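Side-chain contacts in N-acetylglucosamine-specific lectin (PDB 6A7T), which is a C-type lectin from the bivalve Saxidomus purpuratus that recognises N-acetylglucosamine-type carbohydrates without depending on calcium: residues A[100-105]-A[135-140]; A[25-28]-A[32-35]; A[40-45]-A[52-57]. One frame throughout, in Å; residues are numbered along the deposited sequence.

Contact 1 of 3, residues A[100-105]-A[135-140]; sequences YRWIDG and WQWNDH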
ATOM      1  N   TYR A 100      25.478   2.238   4.849  1.00 13.57           N
ATOM      2  CA  TYR A 100      24.231   1.641   5.266  1.00 12.61           C
ATOM      3  C   TYR A 100      23.346   1.340   4.040  1.00 11.06           C
ATOM      4  O   TYR A 100      23.135   2.136   3.106  1.00 11.93           O
ATOM      5  CB  TYR A 100      23.569   2.519   6.357  1.00 11.84           C
ATOM      6  CG  TYR A 100      24.311   2.528   7.661  1.00 11.42           C
ATOM      7  CD1 TYR A 100      24.076   1.574   8.639  1.00 10.40           C
ATOM      8  CD2 TYR A 100      25.265   3.504   7.950  1.00 10.33           C
ATOM      9  CE1 TYR A 100      24.759   1.544   9.836  1.00 11.12           C
ATOM     10  CE2 TYR A 100      25.966   3.490   9.137  1.00 11.13           C
ATOM     11  CZ  TYR A 100      25.758   2.487  10.073  1.00 10.08           C
ATOM     12  OH  TYR A 100      26.433   2.363  11.237  1.00 13.29           O
ATOM     13  N   ARG A 101      22.746   0.138   4.055  1.00 10.96           N
ATOM     14  CA  ARG A 101      21.830  -0.359   3.062  1.00 11.73           C
ATOM     15  C   ARG A 101      20.647  -1.058   3.769  1.00 10.84           C
ATOM     16  O   ARG A 101      20.785  -1.555   4.881  1.00 11.40           O
ATOM     17  CB  ARG A 101      22.516  -1.389   2.152  1.00 14.04           C
ATOM     18  CG  ARG A 101      23.773  -0.894   1.446  1.00 15.43           C
ATOM     19  CD  ARG A 101      23.499   0.138   0.388  1.00 17.71           C
ATOM     20  NE  ARG A 101      22.885  -0.416  -0.807  1.00 18.38           N
ATOM     21  CZ  ARG A 101      23.214  -0.085  -2.061  1.00 17.74           C
ATOM     22  NH1 ARG A 101      24.046   0.916  -2.262  1.00 21.51           N
ATOM     23  NH2 ARG A 101      22.705  -0.773  -3.082  1.00 19.74           N
ATOM     24  N   TRP A 102      19.517  -1.079   3.094  1.00 12.89           N
ATOM     25  CA  TRP A 102      18.405  -1.905   3.542  1.00 11.74           C
ATOM     26  C   TRP A 102      18.796  -3.367   3.392  1.00 12.41           C
ATOM     27  O   TRP A 102      19.625  -3.708   2.580  1.00 11.60           O
ATOM     28  CB  TRP A 102      17.125  -1.592   2.773  1.00 12.41           C
ATOM     29  CG  TRP A 102      16.669  -0.184   2.973  1.00 11.73           C
ATOM     30  CD1 TRP A 102      16.511   0.770   2.011  1.00 12.49           C
ATOM     31  CD2 TRP A 102      16.297   0.439   4.206  1.00 11.39           C
ATOM     32  NE1 TRP A 102      16.072   1.955   2.548  1.00 13.00           N
ATOM     33  CE2 TRP A 102      15.958   1.782   3.898  1.00 13.12           C
ATOM     34  CE3 TRP A 102      16.251   0.007   5.542  1.00 11.79           C
ATOM     35  CZ2 TRP A 102      15.540   2.668   4.885  1.00 11.99           C
ATOM     36  CZ3 TRP A 102      15.887   0.902   6.517  1.00 10.92           C
ATOM     37  CH2 TRP A 102      15.553   2.226   6.185  1.00 11.46           C
ATOM     38  N   ILE A 103      18.145  -4.226   4.172  1.00 11.93           N
ATOM     39  CA  ILE A 103      18.584  -5.634   4.222  1.00 13.02           C
ATOM     40  C   ILE A 103      18.248  -6.406   2.939  1.00 13.76           C
ATOM     41  O   ILE A 103      18.813  -7.484   2.761  1.00 15.00           O
ATOM     42  CB  ILE A 103      18.024  -6.357   5.448  1.00 13.13           C
ATOM     43  CG1 ILE A 103      16.504  -6.279   5.477  1.00 14.64           C
ATOM     44  CG2 ILE A 103      18.721  -5.870   6.716  1.00 13.56           C
ATOM     45  CD1 ILE A 103      15.876  -7.289   6.422  1.00 16.48           C
ATOM     46  N   ASP A 104      17.404  -5.876   2.055  1.00 13.29           N
ATOM     47  CA  ASP A 104      17.280  -6.441   0.694  1.00 14.73           C
ATOM     48  C   ASP A 104      18.436  -6.027  -0.232  1.00 14.90           C
ATOM     49  O   ASP A 104      18.394  -6.361  -1.455  1.00 16.98           O
ATOM     50  CB  ASP A 104      15.982  -6.045   0.002  1.00 15.81           C
ATOM     51  CG  ASP A 104      15.742  -4.552  -0.168  1.00 15.87           C
ATOM     52  OD1 ASP A 104      16.613  -3.753   0.176  1.00 15.09           O
ATOM     53  OD2 ASP A 104      14.638  -4.213  -0.641  1.00 20.95           O
ATOM     54  N   GLY A 105      19.403  -5.288   0.298  1.00 14.05           N
ATOM     55  CA  GLY A 105      20.592  -4.823  -0.427  1.00 15.81           C
ATOM     56  C   GLY A 105      20.463  -3.423  -1.029  1.00 18.63           C
ATOM     57  O   GLY A 105      21.505  -2.850  -1.488  1.00 20.24           O
ATOM     58  N   TRP A 135      11.991  10.067  16.889  1.00 14.58           N
ATOM     59  CA  TRP A 135      11.473   9.012  16.050  1.00 14.28           C
ATOM     60  C   TRP A 135      12.080   9.104  14.642  1.00 12.86           C
ATOM     61  O   TRP A 135      11.421   9.220  13.643  1.00 11.91           O
ATOM     62  CB  TRP A 135       9.939   8.959  16.076  1.00 14.70           C
ATOM     63  CG  TRP A 135       9.394   8.487  17.387  1.00 15.69           C
ATOM     64  CD1 TRP A 135       8.511   9.170  18.182  1.00 16.60           C
ATOM     65  CD2 TRP A 135       9.721   7.283  18.097  1.00 15.77           C
ATOM     66  NE1 TRP A 135       8.227   8.436  19.296  1.00 19.32           N
ATOM     67  CE2 TRP A 135       8.965   7.291  19.292  1.00 16.09           C
ATOM     68  CE3 TRP A 135      10.548   6.178  17.837  1.00 14.89           C
ATOM     69  CZ2 TRP A 135       8.990   6.233  20.194  1.00 15.43           C
ATOM     70  CZ3 TRP A 135      10.602   5.154  18.753  1.00 16.11           C
ATOM     71  CH2 TRP A 135       9.867   5.203  19.942  1.00 15.51           C
ATOM     72  N   GLN A 136      13.419   9.053  14.623  1.00 14.17           N
ATOM     73  CA  GLN A 136      14.222   9.075  13.403  1.00 14.19           C
ATOM     74  C   GLN A 136      15.270   7.968  13.546  1.00 12.00           C
ATOM     75  O   GLN A 136      15.482   7.403  14.647  1.00 13.87           O
ATOM     76  CB  GLN A 136      14.852  10.461  13.223  1.00 17.98           C
ATOM     77  CG  GLN A 136      13.846  11.540  12.872  1.00 17.92           C
ATOM     78  CD  GLN A 136      14.470  12.908  13.037  1.00 19.75           C
ATOM     79  OE1 GLN A 136      14.963  13.282  14.100  1.00 23.09           O
ATOM     80  NE2 GLN A 136      14.510  13.613  11.941  1.00 18.96           N
ATOM     81  N   TRP A 137      16.015   7.729  12.481  1.00 12.78           N
ATOM     82  CA  TRP A 137      16.941   6.584  12.509  1.00 13.07           C
ATOM     83  C   TRP A 137      18.238   6.898  13.266  1.00 14.83           C
ATOM     84  O   TRP A 137      18.730   8.028  13.211  1.00 15.45           O
ATOM     85  CB  TRP A 137      17.252   6.074  11.099  1.00 12.51           C
ATOM     86  CG  TRP A 137      16.110   5.912  10.177  1.00 12.25           C
ATOM     87  CD1 TRP A 137      14.828   5.563  10.481  1.00 11.32           C
ATOM     88  CD2 TRP A 137      16.178   6.003   8.756  1.00 11.19           C
ATOM     89  NE1 TRP A 137      14.091   5.510   9.357  1.00 11.82           N
ATOM     90  CE2 TRP A 137      14.889   5.781   8.271  1.00 11.57           C
ATOM     91  CE3 TRP A 137      17.193   6.318   7.842  1.00 11.85           C
ATOM     92  CZ2 TRP A 137      14.565   5.821   6.928  1.00 12.80           C
ATOM     93  CZ3 TRP A 137      16.855   6.414   6.514  1.00 12.03           C
ATOM     94  CH2 TRP A 137      15.594   6.114   6.047  1.00 13.17           C
ATOM     95  N   ASN A 138      18.762   5.912  14.024  1.00 13.95           N
ATOM     96  CA  ASN A 138      20.038   5.961  14.721  1.00 13.95           C
ATOM     97  C   ASN A 138      20.799   4.660  14.406  1.00 14.56           C
ATOM     98  O   ASN A 138      20.163   3.616  14.106  1.00 14.81           O
ATOM     99  CB  ASN A 138      19.897   6.006  16.238  1.00 14.59           C
ATOM    100  CG  ASN A 138      21.207   6.226  16.933  1.00 16.55           C
ATOM    101  OD1 ASN A 138      21.985   7.020  16.443  1.00 18.45           O
ATOM    102  ND2 ASN A 138      21.454   5.520  18.032  1.00 18.88           N
ATOM    103  N   ASP A 139      22.124   4.728  14.415  1.00 15.34           N
ATOM    104  CA  ASP A 139      23.023   3.571  14.195  1.00 15.51           C
ATOM    105  C   ASP A 139      23.540   3.082  15.540  1.00 14.87           C
ATOM    106  O   ASP A 139      24.096   3.867  16.334  1.00 15.24           O
ATOM    107  CB  ASP A 139      24.213   3.977  13.314  1.00 15.51           C
ATOM    108  CG  ASP A 139      25.023   5.135  13.890  1.00 17.67           C
ATOM    109  OD1 ASP A 139      24.441   6.229  14.010  1.00 15.96           O
ATOM    110  OD2 ASP A 139      26.175   4.893  14.321  1.00 17.95           O
ATOM    111  N   HIS A 140      23.414   1.778  15.820  1.00 11.53           N
ATOM    112  CA  HIS A 140      23.847   1.157  17.021  1.00 12.52           C
ATOM    113  C   HIS A 140      24.873   0.084  16.629  1.00 14.12           C
ATOM    114  O   HIS A 140      24.623  -0.698  15.717  1.00 14.18           O
ATOM    115  CB  HIS A 140      22.683   0.510  17.804  1.00 12.46           C
ATOM    116  CG  HIS A 140      23.075  -0.062  19.123  1.00 13.01           C
ATOM    117  ND1 HIS A 140      23.393   0.756  20.209  1.00 14.14           N
ATOM    118  CD2 HIS A 140      23.122  -1.330  19.606  1.00 13.65           C
ATOM    119  CE1 HIS A 140      23.632   0.010  21.266  1.00 15.37           C
ATOM    120  NE2 HIS A 140      23.508  -1.278  20.921  1.00 14.91           N
TER
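Asp139 OD2, on the carboxylate beside the Tyr100 ring, is gripped from two sources, the backbone N of Ala120 and the side-chain amide of Gln141, while its OD1 takes the N-H of Asp119. With both oxygens bonded, the group is fixed in rotation. Asp139 has CG between its backbone N and carbonyl carbon (chi1 57°), and it turns CB rather than an oxygen to Tyr100: Tyr100 OH lies 3.4 Å from Asp139 CB. The phenol gives its proton to Ala120 O, so ring and carboxylate are tied to the same loop, their planes 61° apart.

Deeper in, Trp102 and Trp137 form a T-shaped pair. The outer edge of the Trp102 benzo ring is driven against one face of Trp137, the six-membered rings standing at 86° with centroids 5.2 Å apart. The closest approach is Trp102 CZ2 to Trp137 CH2, 3.6 Å; Trp102 CH2 comes down toward the rim of that face. From the strand, Arg101 reaches over the type I turn Trp102-Gly105 and holds Gly105 O side-on with NE and NH2, each 2.9 Å from that oxygen.

Trp137, Asn138 and Asp139 make up the WND motif of C-type lectins. In another structure of this protein Asn138 and His140 bind N-acetylglucosamine and Asp139 binds a second calcium ion. Strands 99-102 and 136-140 are the two outermost of a four-stranded antiparallel sheet; both tryptophans also pack on Ile89 of strand 86-94, and Trp137 also reaches Tyr127 of strand 124-130 and Asp71 of helix 68-78.

Contact 2 of 3, residues A[25-28]-A[32-35]; sequences CDCQ and EWFG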
ATOM      1  N   CYS A  25      -7.209  -6.134   3.714  1.00 16.43           N
ATOM      2  CA  CYS A  25      -7.787  -6.890   4.819  1.00 17.79           C
ATOM      3  C   CYS A  25      -7.121  -8.254   4.944  1.00 17.28           C
ATOM      4  O   CYS A  25      -7.700  -9.144   5.591  1.00 21.22           O
ATOM      5  CB  CYS A  25      -9.286  -7.036   4.623  1.00 19.83           C
ATOM      6  SG  CYS A  25     -10.053  -5.398   4.572  1.00 23.77           S
ATOM      7  N   ASP A  26      -5.926  -8.383   4.356  1.00 16.49           N
ATOM      8  CA  ASP A  26      -5.175  -9.668   4.278  1.00 16.54           C
ATOM      9  C   ASP A  26      -4.301  -9.869   5.523  1.00 16.13           C
ATOM     10  O   ASP A  26      -3.757 -10.949   5.700  1.00 20.70           O
ATOM     11  CB  ASP A  26      -4.155  -9.706   3.130  1.00 18.27           C
ATOM     12  CG  ASP A  26      -4.571 -10.384   1.836  1.00 23.94           C
ATOM     13  OD1 ASP A  26      -5.711 -10.965   1.831  1.00 23.75           O
ATOM     14  OD2 ASP A  26      -3.678 -10.419   0.868  1.00 22.49           O
ATOM     15  N   CYS A  27      -4.086  -8.838   6.326  1.00 15.70           N
ATOM     16  CA  CYS A  27      -3.042  -8.931   7.365  1.00 14.73           C
ATOM     17  C   CYS A  27      -3.458  -9.923   8.463  1.00 15.30           C
ATOM     18  O   CYS A  27      -4.630 -10.036   8.802  1.00 16.26           O
ATOM     19  CB  CYS A  27      -2.740  -7.564   7.963  1.00 13.82           C
ATOM     20  SG  CYS A  27      -2.173  -6.273   6.806  1.00 13.34           S
ATOM     21  N   GLN A  28      -2.457 -10.631   9.008  1.00 12.43           N
ATOM     22  CA  GLN A  28      -2.597 -11.474  10.212  1.00 14.29           C
ATOM     23  C   GLN A  28      -3.118 -10.620  11.383  1.00 13.98           C
ATOM     24  O   GLN A  28      -2.930  -9.368  11.460  1.00 13.92           O
ATOM     25  CB  GLN A  28      -1.260 -12.157  10.557  1.00 14.09           C
ATOM     26  CG  GLN A  28      -0.584 -13.022   9.481  1.00 16.44           C
ATOM     27  CD  GLN A  28      -1.052 -14.459   9.445  1.00 16.09           C
ATOM     28  OE1 GLN A  28      -1.974 -14.846  10.164  1.00 16.17           O
ATOM     29  NE2 GLN A  28      -0.397 -15.263   8.618  1.00 15.35           N
ATOM     30  N   GLU A  32      -0.818  -4.519  10.889  1.00 10.59           N
ATOM     31  CA  GLU A  32      -1.464  -3.332  10.312  1.00 12.63           C
ATOM     32  C   GLU A  32      -1.079  -3.184   8.853  1.00 11.36           C
ATOM     33  O   GLU A  32       0.032  -3.401   8.488  1.00 10.37           O
ATOM     34  CB  GLU A  32      -0.959  -2.055  10.968  1.00 15.54           C
ATOM     35  CG  GLU A  32      -1.469  -1.841  12.354  1.00 21.25           C
ATOM     36  CD  GLU A  32      -1.119  -0.405  12.721  1.00 24.84           C
ATOM     37  OE1 GLU A  32      -0.482  -0.211  13.774  1.00 29.40           O
ATOM     38  OE2 GLU A  32      -1.479   0.519  11.910  1.00 24.66           O
ATOM     39  N   TRP A  33      -2.023  -2.719   8.024  1.00 10.03           N
ATOM     40  CA  TRP A  33      -1.791  -2.490   6.594  1.00 10.10           C
ATOM     41  C   TRP A  33      -1.463  -1.026   6.309  1.00  9.75           C
ATOM     42  O   TRP A  33      -2.107  -0.126   6.852  1.00 12.46           O
ATOM     43  CB  TRP A  33      -3.030  -2.901   5.813  1.00 10.93           C
ATOM     44  CG  TRP A  33      -2.868  -2.903   4.326  1.00 11.72           C
ATOM     45  CD1 TRP A  33      -2.476  -3.975   3.582  1.00 12.12           C
ATOM     46  CD2 TRP A  33      -3.070  -1.821   3.394  1.00 12.73           C
ATOM     47  NE1 TRP A  33      -2.486  -3.645   2.260  1.00 12.58           N
ATOM     48  CE2 TRP A  33      -2.843  -2.342   2.108  1.00 13.68           C
ATOM     49  CE3 TRP A  33      -3.500  -0.492   3.513  1.00 14.28           C
ATOM     50  CZ2 TRP A  33      -2.931  -1.584   0.941  1.00 14.15           C
ATOM     51  CZ3 TRP A  33      -3.614   0.262   2.351  1.00 14.52           C
ATOM     52  CH2 TRP A  33      -3.314  -0.265   1.092  1.00 14.33           C
ATOM     53  N   PHE A  34      -0.512  -0.831   5.415  1.00 10.25           N
ATOM     54  CA  PHE A  34      -0.231   0.468   4.851  1.00 12.06           C
ATOM     55  C   PHE A  34       0.490   0.273   3.523  1.00 12.64           C
ATOM     56  O   PHE A  34       1.450  -0.461   3.444  1.00 11.53           O
ATOM     57  CB  PHE A  34       0.621   1.299   5.814  1.00 13.61           C
ATOM     58  CG  PHE A  34       1.056   2.603   5.199  1.00 15.32           C
ATOM     59  CD1 PHE A  34       0.160   3.655   5.123  1.00 18.07           C
ATOM     60  CD2 PHE A  34       2.290   2.721   4.586  1.00 16.84           C
ATOM     61  CE1 PHE A  34       0.526   4.828   4.489  1.00 19.18           C
ATOM     62  CE2 PHE A  34       2.665   3.916   3.991  1.00 20.33           C
ATOM     63  CZ  PHE A  34       1.776   4.949   3.947  1.00 19.95           C
ATOM     64  N   GLY A  35       0.016   0.940   2.455  1.00 13.30           N
ATOM     65  CA  GLY A  35       0.882   1.100   1.277  1.00 12.82           C
ATOM     66  C   GLY A  35       1.229  -0.214   0.568  1.00 12.28           C
ATOM     67  O   GLY A  35       2.295  -0.319  -0.021  1.00 14.26           O
TER
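Cys27 SG presses on the base of the Trp33 side chain, 3.6 Å from Trp33 CB, and touches the chain just before it at Glu32 C, 3.9 Å from the same sulfur. The sulfur stays near the plane of the indole: it meets the pyrrole edge near CD1 (Cys27 SG to Trp33 CD1, 4.0 Å), at 89° off the ring normal. This is therefore an edge-on sulfur-aromatic contact, with no sulfur over the face. One face of the indole is instead approached by its own chain, at Gly35 N.

Trp33 CG lies opposite the backbone N (chi1 -172°), which leads the indole away from the sulfur, so that the CD1 corner of the ring stays nearest it, and NE1 is hydrogen-bonded to Cys22 O of the same chain. Cys27 is fixed by its disulfide to Cys38, tying the preceding loop to the hairpin of strands 32-34 and 37-43, consistent with the N-terminal disulfide of long-form C-type lectin domains. Farther out, Cys25 is disulfide-bonded to Cys22 of the neighbouring subunit and Asp26 forms a salt bridge with Lys70 of that subunit, so the loop that packs on Trp33 also joins the dimer.

Strand 32-34 is an outermost strand of its sheet, antiparallel to strand 37-43, with Glu32 and Phe34 reaching Phe73 of helix 68-78.

Contact 3 of 3, residues A[40-45]-A[52-57]; sequences LFDETE and KTFCES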
ATOM      1  N   LEU A  40       4.126  -5.651  11.452  1.00  7.47           N
ATOM      2  CA  LEU A  40       4.031  -6.101  12.835  1.00  8.42           C
ATOM      3  C   LEU A  40       4.993  -5.268  13.670  1.00  8.18           C
ATOM      4  O   LEU A  40       6.201  -5.308  13.421  1.00  8.37           O
ATOM      5  CB  LEU A  40       4.426  -7.581  12.900  1.00  8.73           C
ATOM      6  CG  LEU A  40       4.388  -8.196  14.315  1.00  9.85           C
ATOM      7  CD1 LEU A  40       2.996  -8.200  14.878  1.00 12.22           C
ATOM      8  CD2 LEU A  40       4.940  -9.598  14.311  1.00 11.30           C
ATOM      9  N   PHE A  41       4.448  -4.538  14.649  1.00  9.22           N
ATOM     10  CA  PHE A  41       5.215  -3.804  15.629  1.00  9.30           C
ATOM     11  C   PHE A  41       5.377  -4.724  16.834  1.00  9.55           C
ATOM     12  O   PHE A  41       4.487  -4.774  17.702  1.00 12.24           O
ATOM     13  CB  PHE A  41       4.526  -2.465  15.906  1.00  9.31           C
ATOM     14  CG  PHE A  41       4.449  -1.570  14.698  1.00  9.74           C
ATOM     15  CD1 PHE A  41       3.443  -1.737  13.750  1.00  8.83           C
ATOM     16  CD2 PHE A  41       5.355  -0.519  14.509  1.00  9.07           C
ATOM     17  CE1 PHE A  41       3.350  -0.895  12.646  1.00  9.85           C
ATOM     18  CE2 PHE A  41       5.274   0.296  13.395  1.00  9.69           C
ATOM     19  CZ  PHE A  41       4.269   0.120  12.471  1.00  9.81           C
ATOM     20  N   ASP A  42       6.409  -5.552  16.769  1.00  9.77           N
ATOM     21  CA  ASP A  42       6.541  -6.635  17.734  1.00 10.97           C
ATOM     22  C   ASP A  42       7.265  -6.136  18.989  1.00 12.28           C
ATOM     23  O   ASP A  42       8.343  -5.566  18.896  1.00 13.35           O
ATOM     24  CB  ASP A  42       7.231  -7.850  17.134  1.00 11.69           C
ATOM     25  CG  ASP A  42       6.987  -9.086  18.002  1.00 12.70           C
ATOM     26  OD1 ASP A  42       5.880  -9.691  17.920  1.00 17.48           O
ATOM     27  OD2 ASP A  42       7.849  -9.395  18.807  1.00 14.11           O
ATOM     28  N   GLU A  43       6.679  -6.417  20.156  1.00 13.07           N
ATOM     29  CA  GLU A  43       7.152  -5.831  21.392  1.00 15.19           C
ATOM     30  C   GLU A  43       8.056  -6.779  22.173  1.00 14.20           C
ATOM     31  O   GLU A  43       8.529  -6.414  23.278  1.00 16.72           O
ATOM     32  CB  GLU A  43       5.946  -5.387  22.195  1.00 18.08           C
ATOM     33  CG  GLU A  43       5.210  -4.274  21.483  1.00 20.89           C
ATOM     34  CD  GLU A  43       4.163  -3.593  22.328  1.00 25.78           C
ATOM     35  OE1 GLU A  43       3.720  -4.238  23.314  1.00 27.78           O
ATOM     36  OE2 GLU A  43       3.827  -2.435  22.007  1.00 26.93           O
ATOM     37  N   THR A  44       8.309  -7.963  21.645  1.00 13.44           N
ATOM     38  CA  THR A  44       9.279  -8.872  22.258  1.00 13.04           C
ATOM     39  C   THR A  44      10.687  -8.318  22.003  1.00 12.39           C
ATOM     40  O   THR A  44      11.015  -7.936  20.908  1.00 13.86           O
ATOM     41  CB  THR A  44       9.210 -10.303  21.742  1.00 14.78           C
ATOM     42  OG1 THR A  44       7.954 -10.863  22.129  1.00 18.34           O
ATOM     43  CG2 THR A  44      10.311 -11.189  22.271  1.00 15.43           C
ATOM     44  N   GLU A  45      11.500  -8.246  23.048  1.00 13.11           N
ATOM     45  CA  GLU A  45      12.809  -7.595  22.939  1.00 13.84           C
ATOM     46  C   GLU A  45      13.873  -8.621  22.558  1.00 11.83           C
ATOM     47  O   GLU A  45      13.984  -9.690  23.217  1.00 12.78           O
ATOM     48  CB  GLU A  45      13.176  -6.950  24.277  1.00 15.63           C
ATOM     49  CG  GLU A  45      12.277  -5.790  24.633  1.00 18.33           C
ATOM     50  CD  GLU A  45      12.643  -5.148  25.949  1.00 24.04           C
ATOM     51  OE1 GLU A  45      12.614  -5.866  26.972  1.00 29.00           O
ATOM     52  OE2 GLU A  45      12.954  -3.954  25.939  1.00 26.41           O
ATOM     53  N   LYS A  52      15.917  -9.884  12.988  1.00  6.61           N
ATOM     54  CA  LYS A  52      15.932 -10.210  11.560  1.00  7.08           C
ATOM     55  C   LYS A  52      15.408 -11.638  11.330  1.00  6.96           C
ATOM     56  O   LYS A  52      14.542 -11.860  10.476  1.00  6.32           O
ATOM     57  CB  LYS A  52      17.338 -10.032  11.014  1.00  8.16           C
ATOM     58  CG  LYS A  52      17.535 -10.256   9.522  1.00  9.82           C
ATOM     59  CD  LYS A  52      18.950  -9.978   9.132  1.00 12.73           C
ATOM     60  CE  LYS A  52      19.127 -10.006   7.651  1.00 15.92           C
ATOM     61  NZ  LYS A  52      19.071 -11.398   7.177  1.00 19.31           N
ATOM     62  N   THR A  53      15.932 -12.579  12.108  1.00  7.89           N
ATOM     63  CA  THR A  53      15.514 -13.973  12.097  1.00  9.17           C
ATOM     64  C   THR A  53      14.021 -14.106  12.377  1.00  8.89           C
ATOM     65  O   THR A  53      13.284 -14.882  11.712  1.00  9.91           O
ATOM     66  CB  THR A  53      16.347 -14.777  13.108  1.00 10.51           C
ATOM     67  OG1 THR A  53      17.667 -14.708  12.582  1.00 13.69           O
ATOM     68  CG2 THR A  53      15.894 -16.220  13.176  1.00 13.51           C
ATOM     69  N   PHE A  54      13.548 -13.367  13.360  1.00  7.92           N
ATOM     70  CA  PHE A  54      12.181 -13.452  13.770  1.00  7.44           C
ATOM     71  C   PHE A  54      11.269 -12.980  12.648  1.00  7.62           C
ATOM     72  O   PHE A  54      10.316 -13.669  12.324  1.00  7.63           O
ATOM     73  CB  PHE A  54      11.904 -12.633  15.024  1.00  8.46           C
ATOM     74  CG  PHE A  54      10.440 -12.534  15.316  1.00  8.48           C
ATOM     75  CD1 PHE A  54       9.729 -13.665  15.698  1.00  9.81           C
ATOM     76  CD2 PHE A  54       9.758 -11.346  15.135  1.00  8.67           C
ATOM     77  CE1 PHE A  54       8.362 -13.587  15.923  1.00 10.24           C
ATOM     78  CE2 PHE A  54       8.383 -11.280  15.353  1.00  9.53           C
ATOM     79  CZ  PHE A  54       7.697 -12.389  15.778  1.00 10.28           C
ATOM     80  N   CYS A  55      11.580 -11.841  12.032  1.00  6.55           N
ATOM     81  CA  CYS A  55      10.736 -11.387  10.938  1.00  6.92           C
ATOM     82  C   CYS A  55      10.711 -12.443   9.821  1.00  7.15           C
ATOM     83  O   CYS A  55       9.660 -12.676   9.258  1.00  6.35           O
ATOM     84  CB  CYS A  55      11.172 -10.020  10.435  1.00  7.32           C
ATOM     85  SG  CYS A  55      10.892  -8.709  11.630  1.00  7.94           S
ATOM     86  N   GLU A  56      11.870 -13.062   9.488  1.00  7.26           N
ATOM     87  CA  GLU A  56      11.944 -14.130   8.482  1.00  9.10           C
ATOM     88  C   GLU A  56      10.996 -15.271   8.846  1.00  8.92           C
ATOM     89  O   GLU A  56      10.294 -15.813   7.945  1.00 11.03           O
ATOM     90  CB  GLU A  56      13.379 -14.624   8.352  1.00  9.84           C
ATOM     91  CG  GLU A  56      14.295 -13.608   7.666  1.00 12.90           C
ATOM     92  CD  GLU A  56      15.802 -13.858   7.801  1.00 15.10           C
ATOM     93  OE1 GLU A  56      16.207 -14.899   8.388  1.00 19.04           O
ATOM     94  OE2 GLU A  56      16.559 -13.028   7.325  1.00 18.01           O
ATOM     95  N   SER A  57      10.962 -15.643  10.133  1.00  9.66           N
ATOM     96  CA  SER A  57      10.118 -16.739  10.636  1.00  9.58           C
ATOM     97  C   SER A  57       8.635 -16.414  10.391  1.00  9.85           C
ATOM     98  O   SER A  57       7.827 -17.376  10.297  1.00 12.13           O
ATOM     99  CB  SER A  57      10.388 -17.008  12.088  1.00  9.44           C
ATOM    100  OG  SER A  57       9.650 -16.163  12.941  1.00 11.00           O
TER
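Phe54 of helix 48-57 reaches across to Leu40 and Asp42 of strand 37-43, a helix-on-sheet packing within the C-type lectin fold. The apolar part is small. Leu40 CD2 comes to the edge of the ring, near its plane, 4.0 Å from Phe54 CE2. Both side chains leave their backbones with CG opposite the N (chi1 179° for Leu40, 170° for Phe54), extending toward each other between strand and helix and crossing at about a right angle.

Asp42, two residues along the strand and so on the same side as Leu40, makes a mixed contact. Asp42 CG rests 3.7 Å from Phe54 CE2, oblique to the ring, the two planes 43° apart; OD1 lies near the same corner, 3.9 Å from Phe54 CZ. The charge is met by Arg46, whose NH1 forms a salt bridge with Asp42 OD2 and which also makes a cation-pi contact with Phe54. Arginine, carboxylate and ring thus pack as one group, and the arginine probably offsets the carboxylate's charge beside the ring.

The covalent tie is the disulfide from Cys55 to Cys152, characteristic of the fold, which links the helix to strand 148-154, the sheet neighbour of strand 37-43.

Local polar bonds shape each side. Asp42 OD2 accepts from Thr44 N at 3.2 Å, an Asx turn at the corner the chain makes at Thr44, with the N-H coming from above the carboxylate plane. On the helix, Lys52 NZ forms a salt bridge with Glu56 OE2 one turn on, 3.0 Å away. Ser57 OG donates to Phe54 O at 2.7 Å, lying in the carbonyl plane on a lone pair.

Overall arrangement
Contacts 2 and 3 both reach the sheet that contains strands 32-34 and 37-43, with centres about 16 Å apart, and they meet where Glu32 OE1 lies 4.1 Å from Phe41 CE1. Contact 1 belongs to the other sheet. Its centre is about 16 Å from that of contact 3 and about 23 Å from that of contact 2, with the centre of the chain between; Ile103 CG2 and Lys52 CE, 4.3 Å apart, join contacts 1 and 3. Contact 1 carries sugar-site residues, and its Trp102 side chain is about 4 Å from that of Thr64, a calcium ligand, whereas contact 2 faces the dimer partner.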